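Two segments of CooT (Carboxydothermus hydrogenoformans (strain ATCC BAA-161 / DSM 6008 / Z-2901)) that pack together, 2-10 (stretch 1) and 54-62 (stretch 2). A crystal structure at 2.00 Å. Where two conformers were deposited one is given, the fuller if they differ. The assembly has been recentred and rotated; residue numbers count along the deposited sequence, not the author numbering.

Stretch 1 (2-10) CEASAFIVN
Stretch 2 54-62: DHRILLERE

Two neighbouring strands of one CooT chain, 4-10 and 56-61, pair in parallel register through a five-rung ladder of backbone hydrogen bonds, with apolar side chains packed beside it; together the stretches bury 758 Å². Both strands are extended (phi/psi of Ala6 -95/135, of Ile57 -117/117), and their N-to-C directions differ by 41°. Ser5 pairs with Arg56 (CA to CA 5.2 Å), Ala6 with Ile57 (CA to CA 4.5 Å), Phe7 with Leu58 (CA to CA 5.1 Å) and Ile8 with Leu59 (CA to CA 4.9 Å).

The bonds use alternate residues of each stretch, as parallel pairing requires: Ser5, Phe7 and Val9 against His55, Ile57 and Leu59. Ser5 N donates to His55 O (2.9 Å), Ile57 N to Ser5 O (2.8 Å), Phe7 N to Ile57 O (2.8 Å), Leu59 N to Phe7 O (2.9 Å) and Val9 N to Leu59 O (2.8 Å). The first is the most bent, 146° at the hydrogen against 158-166° for the others; His55, at phi/psi 60/40, precedes the strand. CA-H...O contacts reach three of the same carbonyls: Arg56 CA to Ser5 O 3.5 Å, Ala6 CA to Ile57 O 3.3 Å, and Ile8 CA to Leu59 O 3.5 Å.

Ala6, Ile57, Ile8 and Leu59 share one face, where all four are buried and wholly apolar side chains fit. Ala6 CB lies 4.1 Å from Ile57 CB and 4.2 Å from Leu59 CD1; Ile57 is m,t and Leu59 m,t. The end of Ile8, m,m, comes nearer the second strand on this same face, bringing CD1 to 3.9 Å from Leu59 CB. Ala4 CB points toward the second stretch and meets Ile57 CD1 at 4.1 Å.

Ser5, Arg56, Phe7 and Leu58 occupy the opposite face, which is more open and admits polar groups. Phe7 (chi1 -63°, chi2 -94°) sets CB 4.0 Å from Leu58 CD2, Leu58 being m,t. Arg56 (m,t,p, chi4 74°) curls so that NH1 lies over one face of the Phe7 ring, 4.0 Å from Phe7 CE2. Arg56 CZ is 5.2 Å from the Phe7 ring centroid and 24° off the normal, at most a weak cation-pi attraction; the guanidinium is hydrogen-bonded elsewhere in the structure.

Towards the C-terminal end, Val9, chi1 t, packs CG2 4.2 Å from Leu58 CB. Arg61 (m,t,t) lays its aliphatic stem beside Ile8, CG 4.0 Å from Ile8 CG2. Glu60, chi1 t, brings CG to 3.7 Å from Val9 O, while its OE1 is buried without a polar partner. At the other end, His55, chi1 m, has CE1 4.4 Å from Cys2 CB.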

# COMPACT_ATOMS: atom_id res chain seq x y z
N CYS E 2 -10.31 3.84 6.06
CA CYS E 2 -9.91 3.26 7.35
C CYS E 2 -8.56 2.48 7.33
O CYS E 2 -8.06 1.98 6.31
CB CYS E 2 -11.05 2.41 7.96
SG CYS E 2 -12.08 3.30 9.16
N GLU E 3 -8.01 2.43 8.52
CA GLU E 3 -6.85 1.67 8.85
C GLU E 3 -7.04 0.19 8.54
O GLU E 3 -8.11 -0.41 8.68
CB GLU E 3 -6.52 1.86 10.34
CG GLU E 3 -6.90 3.16 11.11
CD GLU E 3 -8.38 3.23 11.42
OE1 GLU E 3 -9.03 4.27 11.16
OE2 GLU E 3 -8.89 2.28 12.05
N ALA E 4 -5.97 -0.44 8.07
CA ALA E 4 -6.01 -1.83 7.55
C ALA E 4 -4.94 -2.55 8.41
O ALA E 4 -4.01 -1.89 8.94
CB ALA E 4 -5.52 -1.77 6.14
N SER E 5 -5.11 -3.87 8.58
CA SER E 5 -4.12 -4.66 9.24
C SER E 5 -3.04 -5.15 8.28
O SER E 5 -3.34 -5.60 7.15
CB SER E 5 -4.81 -5.85 9.91
OG SER E 5 -5.60 -5.36 10.98
N ALA E 6 -1.76 -5.10 8.75
CA ALA E 6 -0.66 -5.68 7.96
C ALA E 6 -0.36 -7.12 8.40
O ALA E 6 -0.26 -7.39 9.60
CB ALA E 6 0.57 -4.81 8.11
N PHE E 7 -0.19 -8.01 7.45
CA PHE E 7 0.12 -9.42 7.69
C PHE E 7 1.41 -9.81 6.99
O PHE E 7 1.69 -9.30 5.90
CB PHE E 7 -1.00 -10.32 7.16
CG PHE E 7 -2.32 -10.11 7.83
CD1 PHE E 7 -2.70 -10.92 8.94
CD2 PHE E 7 -3.22 -9.08 7.41
CE1 PHE E 7 -3.95 -10.74 9.57
CE2 PHE E 7 -4.45 -8.91 8.08
CZ PHE E 7 -4.81 -9.75 9.14
N ILE E 8 2.17 -10.72 7.61
CA ILE E 8 3.33 -11.34 6.93
C ILE E 8 2.85 -12.65 6.34
O ILE E 8 2.25 -13.47 7.06
CB ILE E 8 4.53 -11.60 7.87
CG1 ILE E 8 4.97 -10.38 8.63
CG2 ILE E 8 5.65 -12.25 7.09
CD1 ILE E 8 5.29 -9.13 7.80
N VAL E 9 3.08 -12.84 5.05
CA VAL E 9 2.62 -14.04 4.36
C VAL E 9 3.83 -14.94 4.01
O VAL E 9 4.72 -14.53 3.24
CB VAL E 9 1.72 -13.72 3.12
CG1 VAL E 9 1.57 -14.94 2.20
CG2 VAL E 9 0.37 -13.13 3.50
N ASN E 10 3.87 -16.10 4.63
CA ASN E 10 4.86 -17.13 4.24
C ASN E 10 4.10 -18.34 3.65
O ASN E 10 3.56 -19.15 4.42
CB ASN E 10 5.70 -17.56 5.47
CG ASN E 10 6.20 -16.40 6.35
OD1 ASN E 10 7.26 -15.84 6.07
ND2 ASN E 10 5.51 -16.11 7.47
N ASP E 54 -11.11 -5.19 2.01
CA ASP E 54 -10.98 -6.19 3.07
C ASP E 54 -9.99 -5.85 4.20
O ASP E 54 -9.69 -6.71 5.02
CB ASP E 54 -10.66 -7.54 2.46
CG ASP E 54 -11.73 -8.04 1.48
OD1 ASP E 54 -12.89 -7.59 1.58
OD2 ASP E 54 -11.39 -8.89 0.62
N HIS E 55 -9.51 -4.63 4.25
CA HIS E 55 -8.63 -4.10 5.35
C HIS E 55 -7.33 -4.85 5.49
O HIS E 55 -6.92 -5.10 6.61
CB HIS E 55 -9.40 -4.04 6.71
CG HIS E 55 -10.69 -3.30 6.64
ND1 HIS E 55 -10.77 -1.95 6.33
CD2 HIS E 55 -11.97 -3.74 6.73
CE1 HIS E 55 -12.04 -1.58 6.31
NE2 HIS E 55 -12.79 -2.65 6.55
N ARG E 56 -6.70 -5.23 4.38
CA ARG E 56 -5.49 -6.10 4.42
C ARG E 56 -4.29 -5.50 3.65
O ARG E 56 -4.43 -5.08 2.51
CB ARG E 56 -5.79 -7.50 3.92
CG ARG E 56 -6.74 -8.26 4.80
CD ARG E 56 -7.50 -9.42 4.08
NE ARG E 56 -6.70 -10.45 3.44
CZ ARG E 56 -6.01 -11.39 4.09
NH1 ARG E 56 -5.99 -11.48 5.43
NH2 ARG E 56 -5.31 -12.27 3.38
N ILE E 57 -3.14 -5.50 4.33
CA ILE E 57 -1.87 -5.17 3.69
C ILE E 57 -1.05 -6.48 3.81
O ILE E 57 -0.75 -6.89 4.91
CB ILE E 57 -1.12 -4.03 4.41
CG1 ILE E 57 -1.94 -2.72 4.37
CG2 ILE E 57 0.26 -3.83 3.75
CD1 ILE E 57 -1.51 -1.68 5.46
N LEU E 58 -0.70 -7.11 2.69
CA LEU E 58 0.05 -8.36 2.73
C LEU E 58 1.47 -8.13 2.33
O LEU E 58 1.74 -7.61 1.25
CB LEU E 58 -0.58 -9.43 1.83
CG LEU E 58 -2.09 -9.66 2.00
CD1 LEU E 58 -2.40 -10.94 1.19
CD2 LEU E 58 -2.49 -9.87 3.46
N LEU E 59 2.36 -8.51 3.24
CA LEU E 59 3.79 -8.29 3.13
C LEU E 59 4.51 -9.64 3.01
O LEU E 59 4.04 -10.64 3.55
CB LEU E 59 4.29 -7.55 4.39
CG LEU E 59 3.64 -6.21 4.74
CD1 LEU E 59 4.17 -5.61 6.03
CD2 LEU E 59 3.71 -5.25 3.58
N GLU E 60 5.62 -9.66 2.27
CA GLU E 60 6.49 -10.84 2.21
C GLU E 60 7.90 -10.44 2.60
O GLU E 60 8.42 -9.46 2.06
CB GLU E 60 6.48 -11.40 0.78
CG GLU E 60 6.75 -12.90 0.60
CD GLU E 60 5.95 -13.51 -0.57
OE1 GLU E 60 4.73 -13.27 -0.51
OE2 GLU E 60 6.50 -14.20 -1.48
N ARG E 61 8.50 -11.14 3.57
CA ARG E 61 9.88 -10.86 4.00
C ARG E 61 10.91 -10.95 2.88
O ARG E 61 10.71 -11.72 1.94
CB ARG E 61 10.31 -11.73 5.18
CG ARG E 61 9.51 -11.50 6.46
CD ARG E 61 10.18 -12.30 7.57
NE ARG E 61 9.48 -12.18 8.83
CZ ARG E 61 9.70 -11.22 9.72
NH1 ARG E 61 10.60 -10.28 9.46
NH2 ARG E 61 9.00 -11.18 10.85
N GLU E 62 11.97 -10.14 2.98
CA GLU E 62 13.14 -10.29 2.08
C GLU E 62 14.36 -10.65 2.89
O GLU E 62 14.40 -11.70 3.54
CB GLU E 62 13.40 -9.06 1.27
CG GLU E 62 12.37 -8.79 0.19
CD GLU E 62 12.41 -7.33 -0.24
OE1 GLU E 62 13.02 -6.49 0.48
OE2 GLU E 62 11.83 -7.01 -1.31